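Local coordinates for putative phosphinothricin n-acetyltransferase (Acinetobacter baylyi, PDB 2JLM), which probably transfers the acetyl group of acetyl-CoA to the amino group of L-methionine sulfoximine and L-methionine sulfone, as a member of the GNAT acetyltransferase family, at residues 77-82 / 113-118; 124-129 / 170-175. One frame throughout, in Å; residues are numbered along the deposited sequence.

Interaction 1: 77-82 / 113-118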
loop_
_atom_site.group_PDB
_atom_site.type_symbol
_atom_site.label_atom_id
_atom_site.label_comp_id
_atom_site.label_asym_id
_atom_site.label_seq_id
_atom_site.Cartn_x
_atom_site.Cartn_y
_atom_site.Cartn_z
ATOM N N ALA D 77 7.622 -18.694 3.454
ATOM C CA ALA D 77 6.963 -18.515 4.733
ATOM C C ALA D 77 5.876 -17.488 4.524
ATOM O O ALA D 77 5.962 -16.662 3.619
ATOM C CB ALA D 77 7.941 -18.048 5.793
ATOM N N SER D 78 4.844 -17.541 5.351
ATOM C CA SER D 78 3.718 -16.650 5.170
ATOM C C SER D 78 2.907 -16.611 6.459
ATOM O O SER D 78 3.163 -17.390 7.377
ATOM C CB SER D 78 2.861 -17.153 4.013
ATOM O OG SER D 78 1.841 -16.223 3.683
ATOM N N TRP D 79 1.947 -15.695 6.542
ATOM C CA TRP D 79 0.955 -15.749 7.614
ATOM C C TRP D 79 -0.441 -15.424 7.110
ATOM O O TRP D 79 -0.617 -14.947 5.996
ATOM C CB TRP D 79 1.336 -14.870 8.814
ATOM C CG TRP D 79 1.209 -13.399 8.599
ATOM C CD1 TRP D 79 0.076 -12.714 8.260
ATOM C CD2 TRP D 79 2.243 -12.415 8.743
ATOM N NE1 TRP D 79 0.344 -11.375 8.163
ATOM C CE2 TRP D 79 1.666 -11.163 8.455
ATOM C CE3 TRP D 79 3.598 -12.474 9.072
ATOM C CZ2 TRP D 79 2.399 -9.983 8.490
ATOM C CZ3 TRP D 79 4.323 -11.302 9.104
ATOM C CH2 TRP D 79 3.722 -10.071 8.813
ATOM N N GLY D 80 -1.431 -15.728 7.936
ATOM C CA GLY D 80 -2.813 -15.430 7.648
ATOM C C GLY D 80 -3.530 -15.171 8.958
ATOM O O GLY D 80 -2.909 -15.075 10.022
ATOM N N SER D 81 -4.846 -15.070 8.895
ATOM C CA SER D 81 -5.626 -14.867 10.101
ATOM C C SER D 81 -5.421 -16.053 11.044
ATOM O O SER D 81 -5.352 -17.193 10.594
ATOM C CB SER D 81 -7.109 -14.722 9.741
ATOM O OG SER D 81 -7.805 -14.015 10.752
ATOM N N PHE D 82 -5.294 -15.784 12.342
ATOM C CA PHE D 82 -5.322 -16.852 13.338
ATOM C C PHE D 82 -6.774 -17.261 13.652
ATOM O O PHE D 82 -7.158 -18.402 13.445
ATOM C CB PHE D 82 -4.580 -16.455 14.617
ATOM C CG PHE D 82 -4.758 -17.437 15.759
ATOM C CD1 PHE D 82 -5.213 -17.004 17.003
ATOM C CD2 PHE D 82 -4.473 -18.796 15.589
ATOM C CE1 PHE D 82 -5.377 -17.913 18.064
ATOM C CE2 PHE D 82 -4.638 -19.711 16.638
ATOM C CZ PHE D 82 -5.089 -19.266 17.880
ATOM N N ASN D 113 13.112 -16.024 10.492
ATOM C CA ASN D 113 13.725 -14.772 10.910
ATOM C C ASN D 113 13.247 -13.589 10.070
ATOM O O ASN D 113 12.976 -12.509 10.590
ATOM C CB ASN D 113 15.252 -14.863 10.886
ATOM C CG ASN D 113 15.825 -15.410 12.182
ATOM O OD1 ASN D 113 15.282 -15.182 13.266
ATOM N ND2 ASN D 113 16.936 -16.131 12.076
ATOM N N GLU D 114 13.157 -13.791 8.767
ATOM C CA GLU D 114 12.729 -12.720 7.882
ATOM C C GLU D 114 11.230 -12.422 8.105
ATOM O O GLU D 114 10.822 -11.261 8.171
ATOM C CB GLU D 114 13.052 -13.088 6.427
ATOM C CG GLU D 114 12.999 -11.928 5.427
ATOM C CD GLU D 114 14.180 -10.957 5.538
ATOM O OE1 GLU D 114 15.096 -11.182 6.363
ATOM O OE2 GLU D 114 14.186 -9.955 4.788
ATOM N N LEU D 115 10.421 -13.466 8.268
ATOM C CA LEU D 115 8.989 -13.287 8.546
ATOM C C LEU D 115 8.744 -12.524 9.842
ATOM O O LEU D 115 7.844 -11.695 9.919
ATOM C CB LEU D 115 8.277 -14.634 8.628
ATOM C CG LEU D 115 6.761 -14.535 8.491
ATOM C CD1 LEU D 115 6.422 -14.017 7.099
ATOM C CD2 LEU D 115 6.114 -15.879 8.745
ATOM N N ILE D 116 9.546 -12.806 10.859
ATOM C CA ILE D 116 9.386 -12.136 12.145
ATOM C C ILE D 116 9.726 -10.652 12.032
ATOM O O ILE D 116 9.040 -9.791 12.610
ATOM C CB ILE D 116 10.240 -12.816 13.215
ATOM C CG1 ILE D 116 9.711 -14.231 13.470
ATOM C CG2 ILE D 116 10.262 -12.005 14.512
ATOM C CD1 ILE D 116 10.584 -15.045 14.424
ATOM N N LYS D 117 10.783 -10.356 11.278
ATOM C CA LYS D 117 11.136 -8.972 10.980
ATOM C C LYS D 117 9.955 -8.282 10.313
ATOM O O LYS D 117 9.602 -7.166 10.673
ATOM C CB LYS D 117 12.381 -8.904 10.086
ATOM C CG LYS D 117 13.702 -9.020 10.858
ATOM C CD LYS D 117 14.915 -9.027 9.924
ATOM N N ARG D 118 9.322 -8.969 9.362
ATOM C CA ARG D 118 8.158 -8.424 8.676
ATOM C C ARG D 118 6.979 -8.177 9.631
ATOM O O ARG D 118 6.247 -7.198 9.475
ATOM C CB ARG D 118 7.726 -9.347 7.531
ATOM C CG ARG D 118 6.781 -8.689 6.524
ATOM C CD ARG D 118 7.495 -7.596 5.725
ATOM N NE ARG D 118 8.631 -8.156 5.000
ATOM C CZ ARG D 118 8.550 -8.683 3.781
ATOM N NH1 ARG D 118 9.629 -9.187 3.196
ATOM N NH2 ARG D 118 7.390 -8.700 3.139
#
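Apolar packing carries this contact, in which one turn of helix 107-121 lies against residues 77-79 of strand 73-81. The segment axes come within 8.7 Å and cross at -39°, and no hydrogen bond links them. L115 makes the main apolar contact: with CG anti to its backbone N (chi1 -163°), its two methyls part along the strand. L115 CD2 is 3.6 Å from S78 O and 4.1 Å from A77 CB; the small alanine lets the helix come close. L115 CD1 goes to the indole, 3.8 Å from W79 CE3.

The aromatic contact is made by an edge. W79 CG sits in the crowded position between N and the carbonyl carbon (chi1 73°), which brings the six-membered ring to the helix. There W79 CZ3 lies 3.6 Å from L115 O, with that oxygen near the ring plane, and W79 CH2 meets R118 C at 3.9 Å. At the other end of the indole, NE1 is hydrogen-bonded to a bound PEG molecule.

The polar ends find partners away from the interface. R118 lends its CG to W79 CH2, then bends at chi2 and chi3 to bring its guanidinium to E14 in a salt bridge, while the buried S78 OG bonds P62 O and K56 NZ. Helix 107-121 thus covers one face of the central mixed sheet, as the helix following the acetyl-CoA-binding strand does in GNAT folds.

Interaction 2: 124-129 / 170-175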
loop_
_atom_site.group_PDB
_atom_site.type_symbol
_atom_site.label_atom_id
_atom_site.label_comp_id
_atom_site.label_asym_id
_atom_site.label_seq_id
_atom_site.Cartn_x
_atom_site.Cartn_y
_atom_site.Cartn_z
ATOM N N VAL D 124 2.255 -6.408 14.135
ATOM C CA VAL D 124 1.759 -7.646 14.711
ATOM C C VAL D 124 2.108 -7.678 16.185
ATOM O O VAL D 124 3.195 -7.269 16.569
ATOM C CB VAL D 124 2.394 -8.882 14.032
ATOM C CG1 VAL D 124 2.071 -10.156 14.822
ATOM C CG2 VAL D 124 1.898 -9.011 12.587
ATOM N N HIS D 125 1.185 -8.151 17.013
ATOM C CA HIS D 125 1.480 -8.318 18.430
ATOM C C HIS D 125 1.862 -9.752 18.754
ATOM O O HIS D 125 2.773 -9.991 19.541
ATOM C CB HIS D 125 0.291 -7.901 19.289
ATOM C CG HIS D 125 0.578 -7.906 20.759
ATOM N ND1 HIS D 125 1.625 -7.202 21.315
ATOM C CD2 HIS D 125 -0.057 -8.512 21.795
ATOM C CE1 HIS D 125 1.631 -7.385 22.627
ATOM N NE2 HIS D 125 0.622 -8.174 22.942
ATOM N N VAL D 126 1.147 -10.706 18.160
ATOM C CA VAL D 126 1.391 -12.116 18.425
ATOM C C VAL D 126 1.433 -12.935 17.130
ATOM O O VAL D 126 0.552 -12.823 16.285
ATOM C CB VAL D 126 0.293 -12.723 19.337
ATOM C CG1 VAL D 126 0.442 -14.219 19.397
ATOM C CG2 VAL D 126 0.351 -12.130 20.747
ATOM N N MET D 127 2.460 -13.762 16.983
ATOM C CA MET D 127 2.485 -14.755 15.918
ATOM C C MET D 127 2.222 -16.120 16.522
ATOM O O MET D 127 2.890 -16.514 17.475
ATOM C CB MET D 127 3.853 -14.772 15.239
ATOM C CG MET D 127 4.240 -13.449 14.596
ATOM S SD MET D 127 5.898 -13.546 13.899
ATOM C CE MET D 127 5.710 -14.855 12.706
ATOM N N VAL D 128 1.252 -16.845 15.982
ATOM C CA VAL D 128 0.969 -18.195 16.473
ATOM C C VAL D 128 1.358 -19.230 15.451
ATOM O O VAL D 128 0.946 -19.157 14.291
ATOM C CB VAL D 128 -0.518 -18.394 16.738
ATOM C CG1 VAL D 128 -0.798 -19.856 17.133
ATOM C CG2 VAL D 128 -0.997 -17.421 17.805
ATOM N N GLY D 129 2.144 -20.206 15.882
ATOM C CA GLY D 129 2.383 -21.385 15.069
ATOM C C GLY D 129 1.642 -22.603 15.607
ATOM O O GLY D 129 1.641 -22.879 16.805
ATOM N N GLN D 170 3.527 -19.465 20.463
ATOM C CA GLN D 170 3.279 -18.064 20.160
ATOM C C GLN D 170 4.506 -17.224 20.457
ATOM O O GLN D 170 5.302 -17.533 21.359
ATOM C CB GLN D 170 2.093 -17.541 20.975
ATOM C CG GLN D 170 2.481 -17.153 22.420
ATOM C CD GLN D 170 1.324 -16.565 23.177
ATOM O OE1 GLN D 170 0.495 -17.290 23.734
ATOM N NE2 GLN D 170 1.251 -15.239 23.200
ATOM N N LEU D 171 4.658 -16.152 19.691
ATOM C CA LEU D 171 5.726 -15.200 19.923
ATOM C C LEU D 171 5.074 -13.840 20.121
ATOM O O LEU D 171 4.343 -13.369 19.248
ATOM C CB LEU D 171 6.657 -15.170 18.713
ATOM C CG LEU D 171 7.684 -14.040 18.658
ATOM C CD1 LEU D 171 8.763 -14.275 19.707
ATOM C CD2 LEU D 171 8.288 -13.941 17.260
ATOM N N THR D 172 5.330 -13.207 21.259
ATOM C CA THR D 172 4.739 -11.896 21.531
ATOM C C THR D 172 5.728 -10.775 21.223
ATOM O O THR D 172 6.852 -10.771 21.704
ATOM C CB THR D 172 4.216 -11.790 22.981
ATOM O OG1 THR D 172 3.392 -12.924 23.270
ATOM C CG2 THR D 172 3.385 -10.519 23.164
ATOM N N LEU D 173 5.304 -9.842 20.381
ATOM C CA LEU D 173 6.169 -8.763 19.933
ATOM C C LEU D 173 5.926 -7.515 20.766
ATOM O O LEU D 173 4.924 -7.426 21.485
ATOM C CB LEU D 173 5.919 -8.461 18.452
ATOM C CG LEU D 173 6.091 -9.633 17.474
ATOM C CD1 LEU D 173 5.830 -9.195 16.033
ATOM C CD2 LEU D 173 7.475 -10.257 17.601
ATOM N N ASP D 174 6.842 -6.554 20.666
ATOM C CA ASP D 174 6.714 -5.264 21.349
ATOM C C ASP D 174 5.717 -4.349 20.641
ATOM O O ASP D 174 5.160 -3.438 21.248
ATOM C CB ASP D 174 8.075 -4.576 21.453
ATOM C CG ASP D 174 8.955 -5.200 22.514
ATOM O OD1 ASP D 174 8.429 -5.516 23.606
ATOM O OD2 ASP D 174 10.168 -5.375 22.265
ATOM N N THR D 175 5.494 -4.590 19.353
ATOM C CA THR D 175 4.463 -3.860 18.627
ATOM C C THR D 175 3.107 -4.540 18.824
ATOM O O THR D 175 3.049 -5.706 19.233
ATOM C CB THR D 175 4.798 -3.746 17.126
ATOM O OG1 THR D 175 4.857 -5.051 16.535
ATOM C CG2 THR D 175 6.138 -3.044 16.938
#
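Five hydrogen bonds join the two segments, which run antiparallel (169°) as neighbouring strands of the GNAT sheet. L173 N to H125 O is the shortest, at 2.7 Å and nearly straight (177°), in the carbonyl plane. M127 and L171 form a hydrogen-bonded pair, each amide giving to the other's oxygen; V126-T172 and V128-Q170 are the flanking non-hydrogen-bonded pairs.

Beyond the ladder, side chains take over the pairing. T175 OG1 donates to V124 O (2.8 Å), and H125 ND1 donates to T175 O (2.9 Å), which lies in the imidazole plane. Histidine suits this place because its second nitrogen, NE2, bonds Q155 OE1 of a neighbouring subunit, so the ring's rotation is fixed. Oxygens at both nitrogens may favour a charged, doubly protonated ring.

Q170 NE2 reaches along its own strand to T172 OG1 at 3.2 Å and also bonds Q154 O of the same neighbouring subunit, while OE1 takes S150. Its amide nitrogen lies against the V126 methyls. The opposite sheet face carries M127 and L171, side by side toward helix 107-121. L173 CD1 packs against V124 CB. Over one face of the H125 ring, T172 CG2 makes a CH-pi contact, 3.9 Å from the ring centroid.

How the interactions relate
The centres of interactions 1 and 2 lie about 10 Å apart, and helix 107-121 joins them through the sheet face it covers. L115 CD2 also lies 4.1 Å from M127 CE, and on the next residue I116 CD1 meets L171 CD2 at 3.8 Å. On the sheet's other face F82 CE2 packs on V128 CG1 at 3.9 Å; I153 of a neighbouring subunit touches both residues. The contacts close in series along the chain. Bound PEG, probably from crystallisation, lies about 3 Å from the side chain of W79 and about 4 Å from that of V124; such molecules often mark pockets. GNAT relatives bind acetyl-CoA between strands equivalent to 91-98 and 126-132, probably so here.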